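Local atomic coordinates of HD domain protein (Enterococcus faecalis, PDB entry 4LRL), a protein that probably hydrolyses deoxyribonucleoside triphosphates to deoxyribonucleosides and triphosphate, a metal-dependent HD-domain activity under allosteric control by bound nucleotides. Residues R41-N46 with D215-G220; D280-R285 with D342-F347. All coordinates share one frame; numbering follows the deposited sequence.

Interaction 1: residues R41-N46 with D215-G220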
ATOM      1  N   ARG C  41      12.004 -15.621  -1.997  1.00 42.39           N
ATOM      2  CA  ARG C  41      10.884 -14.734  -1.762  1.00 41.67           C
ATOM      3  C   ARG C  41      11.159 -13.884  -0.520  1.00 39.82           C
ATOM      4  O   ARG C  41      11.568 -14.397   0.522  1.00 39.21           O
ATOM      5  CB  ARG C  41       9.597 -15.541  -1.618  1.00 42.74           C
ATOM      6  CG  ARG C  41       8.370 -14.831  -2.141  1.00 44.32           C
ATOM      7  CD  ARG C  41       8.489 -14.516  -3.632  1.00 48.28           C
ATOM      8  NE  ARG C  41       7.437 -13.592  -4.051  1.00 50.21           N
ATOM      9  CZ  ARG C  41       6.387 -13.925  -4.796  1.00 51.33           C
ATOM     10  NH1 ARG C  41       6.251 -15.157  -5.261  1.00 52.76           N
ATOM     11  NH2 ARG C  41       5.483 -13.009  -5.101  1.00 52.91           N
ATOM     12  N   ASP C  42      10.971 -12.577  -0.662  1.00 38.85           N
ATOM     13  CA  ASP C  42      11.158 -11.639   0.423  1.00 37.13           C
ATOM     14  C   ASP C  42      10.034 -10.615   0.399  1.00 36.72           C
ATOM     15  O   ASP C  42       9.792  -9.980  -0.618  1.00 36.66           O
ATOM     16  CB  ASP C  42      12.513 -10.935   0.295  1.00 36.99           C
ATOM     17  CG  ASP C  42      12.787  -9.991   1.451  1.00 36.20           C
ATOM     18  OD1 ASP C  42      12.853 -10.458   2.597  1.00 36.75           O
ATOM     19  OD2 ASP C  42      12.942  -8.777   1.223  1.00 38.83           O
ATOM     20  N   PRO C  43       9.335 -10.443   1.526  1.00 36.14           N
ATOM     21  CA  PRO C  43       8.184  -9.533   1.503  1.00 35.83           C
ATOM     22  C   PRO C  43       8.563  -8.068   1.245  1.00 34.80           C
ATOM     23  O   PRO C  43       7.728  -7.286   0.776  1.00 34.84           O
ATOM     24  CB  PRO C  43       7.558  -9.716   2.889  1.00 35.52           C
ATOM     25  CG  PRO C  43       8.643 -10.280   3.738  1.00 35.57           C
ATOM     26  CD  PRO C  43       9.508 -11.098   2.834  1.00 35.79           C
ATOM     27  N   VAL C  44       9.817  -7.718   1.514  1.00 33.53           N
ATOM     28  CA  VAL C  44      10.285  -6.336   1.385  1.00 32.60           C
ATOM     29  C   VAL C  44      10.817  -6.002  -0.019  1.00 33.09           C
ATOM     30  O   VAL C  44      10.371  -5.029  -0.647  1.00 33.19           O
ATOM     31  CB  VAL C  44      11.333  -6.010   2.480  1.00 31.82           C
ATOM     32  CG1 VAL C  44      11.977  -4.636   2.256  1.00 31.78           C
ATOM     33  CG2 VAL C  44      10.692  -6.092   3.855  1.00 30.59           C
ATOM     34  N   HIS C  45      11.760  -6.811  -0.506  1.00 33.15           N
ATOM     35  CA  HIS C  45      12.390  -6.580  -1.812  1.00 33.46           C
ATOM     36  C   HIS C  45      11.823  -7.485  -2.896  1.00 34.77           C
ATOM     37  O   HIS C  45      12.391  -7.580  -3.992  1.00 35.14           O
ATOM     38  CB  HIS C  45      13.916  -6.726  -1.706  1.00 32.94           C
ATOM     39  CG  HIS C  45      14.524  -5.839  -0.668  1.00 30.65           C
ATOM     40  ND1 HIS C  45      14.405  -4.469  -0.705  1.00 30.20           N
ATOM     41  CD2 HIS C  45      15.228  -6.123   0.453  1.00 30.91           C
ATOM     42  CE1 HIS C  45      15.013  -3.944   0.344  1.00 29.75           C
ATOM     43  NE2 HIS C  45      15.525  -4.927   1.062  1.00 28.96           N
ATOM     44  N   ASN C  46      10.687  -8.121  -2.578  1.00 35.29           N
ATOM     45  CA  ASN C  46      10.011  -9.093  -3.430  0.50 36.81           C
ATOM     46  C   ASN C  46      10.846 -10.350  -3.659  1.00 37.38           C
ATOM     47  O   ASN C  46      10.384 -11.449  -3.343  1.00 37.88           O
ATOM     48  CB  ASN C  46       9.492  -8.451  -4.723  0.50 37.96           C
ATOM     49  CG  ASN C  46       8.622  -7.231  -4.450  0.50 38.33           C
ATOM     50  OD1 ASN C  46       7.591  -7.322  -3.778  0.50 38.81           O
ATOM     51  ND2 ASN C  46       9.049  -6.077  -4.948  0.50 39.09           N
ATOM     52  N   ASP C 215      11.985  -2.986   9.011  1.00 27.54           N
ATOM     53  CA  ASP C 215      11.403  -2.693  10.314  1.00 28.41           C
ATOM     54  C   ASP C 215      10.039  -2.001  10.173  1.00 29.15           C
ATOM     55  O   ASP C 215       9.113  -2.323  10.908  1.00 29.33           O
ATOM     56  CB  ASP C 215      12.357  -1.879  11.173  1.00 27.63           C
ATOM     57  CG  ASP C 215      13.629  -2.640  11.511  1.00 28.51           C
ATOM     58  OD1 ASP C 215      13.688  -3.875  11.283  1.00 29.08           O
ATOM     59  OD2 ASP C 215      14.580  -2.001  11.999  1.00 28.02           O
ATOM     60  N   ALA C 216       9.924  -1.084   9.213  1.00 29.45           N
ATOM     61  CA  ALA C 216       8.650  -0.436   8.925  1.00 30.54           C
ATOM     62  C   ALA C 216       7.632  -1.440   8.413  1.00 30.80           C
ATOM     63  O   ALA C 216       6.466  -1.405   8.829  1.00 31.27           O
ATOM     64  CB  ALA C 216       8.824   0.701   7.920  1.00 30.45           C
ATOM     65  N   TYR C 217       8.081  -2.332   7.523  1.00 30.46           N
ATOM     66  CA  TYR C 217       7.200  -3.303   6.900  1.00 31.05           C
ATOM     67  C   TYR C 217       6.557  -4.204   7.950  1.00 31.60           C
ATOM     68  O   TYR C 217       5.351  -4.455   7.896  1.00 32.48           O
ATOM     69  CB  TYR C 217       7.938  -4.139   5.837  1.00 30.87           C
ATOM     70  CG  TYR C 217       7.021  -5.067   5.049  1.00 31.39           C
ATOM     71  CD1 TYR C 217       6.402  -4.639   3.874  1.00 33.03           C
ATOM     72  CD2 TYR C 217       6.755  -6.367   5.496  1.00 31.98           C
ATOM     73  CE1 TYR C 217       5.537  -5.488   3.151  1.00 33.27           C
ATOM     74  CE2 TYR C 217       5.907  -7.218   4.794  1.00 33.04           C
ATOM     75  CZ  TYR C 217       5.294  -6.772   3.622  1.00 34.47           C
ATOM     76  OH  TYR C 217       4.450  -7.615   2.930  1.00 35.15           O
ATOM     77  N   PHE C 218       7.356  -4.673   8.908  1.00 38.59           N
ATOM     78  CA  PHE C 218       6.864  -5.611   9.936  1.00 39.00           C
ATOM     79  C   PHE C 218       6.158  -4.961  11.133  1.00 38.42           C
ATOM     80  O   PHE C 218       5.201  -5.525  11.660  1.00 38.88           O
ATOM     81  CB  PHE C 218       7.976  -6.561  10.395  1.00 38.33           C
ATOM     82  CG  PHE C 218       8.331  -7.598   9.366  1.00 40.49           C
ATOM     83  CD1 PHE C 218       9.330  -7.361   8.431  1.00 39.40           C
ATOM     84  CD2 PHE C 218       7.649  -8.805   9.315  1.00 42.82           C
ATOM     85  CE1 PHE C 218       9.653  -8.305   7.473  1.00 40.24           C
ATOM     86  CE2 PHE C 218       7.979  -9.762   8.347  1.00 45.03           C
ATOM     87  CZ  PHE C 218       8.978  -9.500   7.424  1.00 42.68           C
ATOM     88  N   THR C 219       6.611  -3.788  11.560  1.00 37.23           N
ATOM     89  CA  THR C 219       5.900  -3.087  12.627  1.00 37.28           C
ATOM     90  C   THR C 219       4.538  -2.583  12.150  1.00 39.01           C
ATOM     91  O   THR C 219       3.609  -2.471  12.945  1.00 39.16           O
ATOM     92  CB  THR C 219       6.703  -1.904  13.202  1.00 36.16           C
ATOM     93  OG1 THR C 219       6.990  -0.974  12.157  1.00 36.59           O
ATOM     94  CG2 THR C 219       8.002  -2.379  13.845  1.00 33.64           C
ATOM     95  N   GLY C 220       4.422  -2.299  10.852  1.00 40.55           N
ATOM     96  CA  GLY C 220       3.183  -1.767  10.274  1.00 43.08           C
ATOM     97  C   GLY C 220       3.094  -0.247  10.260  1.00 44.39           C
ATOM     98  O   GLY C 220       2.027   0.306  10.026  1.00 45.02           O
TER
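The turn of the antiparallel beta-hairpin formed by strands 33-42 and 46-52 sets Pro43 and Val44 against Tyr217 and Phe218, on the last turn of helix 206-219. Pro43 leads: its CB lies 3.5 Å from Tyr217 CE2, at the hydroxyl end of the ring, while its carbonyl carbon sits over one face of that ring, displaced toward the rim. Next to it, Pro43 CG comes 3.8 Å from Phe218 CZ, the proline and phenylalanine side chains crossing at about a right angle. Val44 slides past Tyr217 in the opposite direction, CG2 3.9 Å from Tyr217 CB. The first torsion of Tyr217 places CG opposite the backbone N (chi1 -174°), and the ring reaches the turn beneath the Pro43 carbonyl. The helix belongs to the HD domain and carries the metal ligand Asp207 at its start. Within the hairpin an Asx motif closes the turn: Asp42 OD2 accepts the N-H of His45 at 2.9 Å, nearly straight at 165°, and more weakly that of Val44. Asp42 OD1 forms a salt bridge with Arg214 and a hydrogen bond with His81 of the second subunit. Tyr217 stacks on Tyr217 of that subunit, and the two Phe218 rings meet at about 60°.

Interaction 2: residues D280-R285 with D342-F347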
ATOM      1  N   ASP C 280      17.405  -6.836  31.058  1.00 33.35           N
ATOM      2  CA  ASP C 280      18.740  -6.450  31.510  1.00 34.24           C
ATOM      3  C   ASP C 280      18.949  -6.912  32.944  1.00 34.88           C
ATOM      4  O   ASP C 280      19.938  -7.574  33.261  1.00 35.82           O
ATOM      5  CB  ASP C 280      18.938  -4.929  31.371  1.00 33.89           C
ATOM      6  CG  ASP C 280      20.314  -4.457  31.845  1.00 35.90           C
ATOM      7  OD1 ASP C 280      21.158  -4.129  30.994  1.00 37.59           O
ATOM      8  OD2 ASP C 280      20.566  -4.401  33.067  1.00 38.80           O
ATOM      9  N   HIS C 281      17.992  -6.579  33.800  1.00 34.55           N
ATOM     10  CA  HIS C 281      18.105  -6.852  35.221  1.00 34.84           C
ATOM     11  C   HIS C 281      17.957  -8.336  35.531  1.00 35.26           C
ATOM     12  O   HIS C 281      18.591  -8.856  36.457  1.00 36.01           O
ATOM     13  CB  HIS C 281      17.076  -6.027  35.977  1.00 34.64           C
ATOM     14  CG  HIS C 281      17.364  -4.559  35.970  1.00 34.69           C
ATOM     15  ND1 HIS C 281      16.478  -3.627  36.462  1.00 34.28           N
ATOM     16  CD2 HIS C 281      18.447  -3.864  35.538  1.00 34.48           C
ATOM     17  CE1 HIS C 281      17.010  -2.421  36.351  1.00 35.52           C
ATOM     18  NE2 HIS C 281      18.202  -2.536  35.791  1.00 34.29           N
ATOM     19  N   LEU C 282      17.119  -9.007  34.742  1.00 34.49           N
ATOM     20  CA  LEU C 282      16.955 -10.455  34.801  1.00 34.63           C
ATOM     21  C   LEU C 282      18.267 -11.188  34.546  1.00 35.47           C
ATOM     22  O   LEU C 282      18.636 -12.085  35.293  1.00 36.66           O
ATOM     23  CB  LEU C 282      15.902 -10.896  33.782  1.00 34.00           C
ATOM     24  CG  LEU C 282      15.696 -12.383  33.489  1.00 34.42           C
ATOM     25  CD1 LEU C 282      15.267 -13.112  34.739  1.00 32.23           C
ATOM     26  CD2 LEU C 282      14.666 -12.551  32.350  1.00 32.98           C
ATOM     27  N   LEU C 283      18.973 -10.801  33.493  1.00 35.19           N
ATOM     28  CA  LEU C 283      20.248 -11.424  33.182  1.00 36.29           C
ATOM     29  C   LEU C 283      21.278 -11.056  34.239  1.00 37.67           C
ATOM     30  O   LEU C 283      22.126 -11.876  34.607  1.00 38.76           O
ATOM     31  CB  LEU C 283      20.735 -11.015  31.785  1.00 35.80           C
ATOM     32  CG  LEU C 283      19.890 -11.483  30.591  1.00 34.24           C
ATOM     33  CD1 LEU C 283      20.351 -10.786  29.338  1.00 34.22           C
ATOM     34  CD2 LEU C 283      19.942 -13.000  30.401  1.00 35.78           C
ATOM     35  N   HIS C 284      21.198  -9.823  34.728  1.00 37.50           N
ATOM     36  CA  HIS C 284      22.129  -9.368  35.743  1.00 39.41           C
ATOM     37  C   HIS C 284      21.970 -10.174  37.035  1.00 40.01           C
ATOM     38  O   HIS C 284      22.964 -10.580  37.642  1.00 41.65           O
ATOM     39  CB  HIS C 284      21.967  -7.875  36.011  1.00 39.03           C
ATOM     40  CG  HIS C 284      23.039  -7.311  36.890  1.00 43.08           C
ATOM     41  ND1 HIS C 284      22.773  -6.441  37.928  1.00 45.66           N
ATOM     42  CD2 HIS C 284      24.378  -7.524  36.909  1.00 46.04           C
ATOM     43  CE1 HIS C 284      23.904  -6.125  38.533  1.00 46.97           C
ATOM     44  NE2 HIS C 284      24.892  -6.770  37.936  1.00 47.93           N
ATOM     45  N   ARG C 285      20.718 -10.412  37.428  1.00 39.00           N
ATOM     46  CA  ARG C 285      20.397 -11.174  38.631  1.00 39.32           C
ATOM     47  C   ARG C 285      20.900 -12.599  38.529  1.00 40.12           C
ATOM     48  O   ARG C 285      21.438 -13.132  39.489  1.00 41.47           O
ATOM     49  CB  ARG C 285      18.883 -11.174  38.896  1.00 38.12           C
ATOM     50  CG  ARG C 285      18.463 -11.782  40.240  1.00 38.59           C
ATOM     51  CD  ARG C 285      19.106 -11.070  41.444  1.00 38.35           C
ATOM     52  NE  ARG C 285      18.623 -11.618  42.711  1.00 39.95           N
ATOM     53  CZ  ARG C 285      19.104 -11.288  43.913  1.00 42.52           C
ATOM     54  NH1 ARG C 285      20.091 -10.404  44.028  1.00 43.66           N
ATOM     55  NH2 ARG C 285      18.600 -11.847  45.006  1.00 42.52           N
ATOM     56  N   ASP C 342      10.429 -13.531  39.622  1.00 40.93           N
ATOM     57  CA  ASP C 342       9.499 -12.494  39.201  1.00 39.90           C
ATOM     58  C   ASP C 342       9.909 -11.789  37.905  1.00 38.06           C
ATOM     59  O   ASP C 342       9.057 -11.507  37.064  1.00 37.14           O
ATOM     60  CB  ASP C 342       9.334 -11.464  40.316  1.00 40.54           C
ATOM     61  CG  ASP C 342       8.279 -10.423  39.994  1.00 40.83           C
ATOM     62  OD1 ASP C 342       7.087 -10.785  39.875  1.00 43.08           O
ATOM     63  OD2 ASP C 342       8.645  -9.242  39.869  1.00 40.75           O
ATOM     64  N   LEU C 343      11.203 -11.493  37.755  1.00 37.17           N
ATOM     65  CA  LEU C 343      11.708 -10.839  36.537  1.00 35.82           C
ATOM     66  C   LEU C 343      11.540 -11.763  35.330  1.00 35.75           C
ATOM     67  O   LEU C 343      11.135 -11.332  34.249  1.00 34.90           O
ATOM     68  CB  LEU C 343      13.177 -10.414  36.685  1.00 35.10           C
ATOM     69  CG  LEU C 343      13.535  -9.300  37.676  1.00 35.62           C
ATOM     70  CD1 LEU C 343      15.057  -9.093  37.769  1.00 35.45           C
ATOM     71  CD2 LEU C 343      12.846  -7.984  37.332  1.00 35.14           C
ATOM     72  N   ALA C 344      11.838 -13.042  35.533  1.00 36.74           N
ATOM     73  CA  ALA C 344      11.622 -14.039  34.500  1.00 37.08           C
ATOM     74  C   ALA C 344      10.149 -14.056  34.085  1.00 37.39           C
ATOM     75  O   ALA C 344       9.851 -14.072  32.891  1.00 36.81           O
ATOM     76  CB  ALA C 344      12.074 -15.404  34.973  1.00 37.84           C
ATOM     77  N   LYS C 345       9.246 -14.026  35.068  1.00 38.38           N
ATOM     78  CA  LYS C 345       7.809 -13.981  34.794  1.00 39.54           C
ATOM     79  C   LYS C 345       7.440 -12.686  34.051  1.00 38.69           C
ATOM     80  O   LYS C 345       6.682 -12.718  33.071  1.00 38.66           O
ATOM     81  CB  LYS C 345       6.977 -14.152  36.077  1.00 40.78           C
ATOM     82  CG  LYS C 345       5.496 -14.374  35.806  1.00 43.06           C
ATOM     83  CD  LYS C 345       4.770 -15.060  36.970  1.00 47.59           C
ATOM     84  CE  LYS C 345       3.466 -15.733  36.480  1.00 51.50           C
ATOM     85  NZ  LYS C 345       2.721 -16.522  37.530  1.00 54.86           N
ATOM     86  N   ARG C 346       8.005 -11.562  34.492  1.00 37.67           N
ATOM     87  CA  ARG C 346       7.701 -10.263  33.873  1.00 37.04           C
ATOM     88  C   ARG C 346       8.103 -10.193  32.408  1.00 36.07           C
ATOM     89  O   ARG C 346       7.409  -9.560  31.614  1.00 35.96           O
ATOM     90  CB  ARG C 346       8.285  -9.096  34.679  1.00 36.37           C
ATOM     91  CG  ARG C 346       7.620  -8.960  36.046  1.00 38.71           C
ATOM     92  CD  ARG C 346       8.321  -7.968  36.974  1.00 39.73           C
ATOM     93  NE  ARG C 346       7.509  -6.768  37.136  1.00 42.21           N
ATOM     94  CZ  ARG C 346       6.802  -6.470  38.216  1.00 42.88           C
ATOM     95  NH1 ARG C 346       6.811  -7.269  39.274  1.00 47.08           N
ATOM     96  NH2 ARG C 346       6.098  -5.351  38.249  1.00 43.25           N
ATOM     97  N   PHE C 347       9.198 -10.868  32.056  1.00 35.69           N
ATOM     98  CA  PHE C 347       9.653 -10.937  30.668  1.00 35.25           C
ATOM     99  C   PHE C 347       8.874 -11.922  29.806  1.00 35.75           C
ATOM    100  O   PHE C 347       8.572 -11.632  28.649  1.00 36.16           O
ATOM    101  CB  PHE C 347      11.147 -11.262  30.567  1.00 35.01           C
ATOM    102  CG  PHE C 347      11.702 -11.070  29.182  1.00 35.27           C
ATOM    103  CD1 PHE C 347      12.089  -9.807  28.745  1.00 34.45           C
ATOM    104  CD2 PHE C 347      11.817 -12.150  28.301  1.00 36.15           C
ATOM    105  CE1 PHE C 347      12.595  -9.625  27.455  1.00 34.85           C
ATOM    106  CE2 PHE C 347      12.323 -11.979  27.004  1.00 34.39           C
ATOM    107  CZ  PHE C 347      12.708 -10.722  26.580  1.00 35.07           C
TER
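Leu282 and Leu343 bring helices 270-291 and 338-348 together where the backbones of 280-285 and 342-347 are nearest, the two CA atoms 5.5 Å apart. The short segments run roughly antiparallel, at 147°, with axes 9.2 Å apart at closest approach. In the tight part, Leu282 CG stands anti to the backbone N (chi1 171°), and the branch splits over the facing helix: CD1 lies 3.5 Å from Ala344 N and 3.9 Å from Ala344 CB, while CD2 approaches Phe347 CB at 4.2 Å. Leu343 answers from the other helix, its CD1 pressed against backbone, 3.7 Å from Leu282 N and equally near the carbonyl carbon of His281. Packing is looser toward His281 and Arg285, both partly exposed: each offers Leu343 CD1 little more than its CB, at 4.5 Å for Arg285, and the polar ends turn to Tyr384 and, for the guanidinium, also Asp337. Within 342-347, Arg346 NH1 meets the syn lone pair of Asp342 OD2 at 2.8 Å. Helix 322-332 packs on Leu282 through Phe329 and Trp332, helix 142-149 meets Asp280 and Leu283, and Phe347 also touches Met275 and Ile278 of helix 270-291.

How the interactions relate
Interactions 1 and 2 follow one another along the chain and do not touch: their centres are 31 Å apart and their nearest atoms about 16 Å. Each has a different bound dGTP in its wider surroundings. In interaction 1 the Pro43 side chain is about 10 Å from a bound dGTP, and the Phe218 side chain about 8 Å from that of His90, a ligand of the nickel ion. In interaction 2 the side chain of Phe347 is about 12 Å from a bound dGTP. It is also about 8 Å from the side chain of Arg350, which lines that pocket. Interaction 1 also borders the second subunit, whereas 280-285 and 342-347 meet no other protein chain.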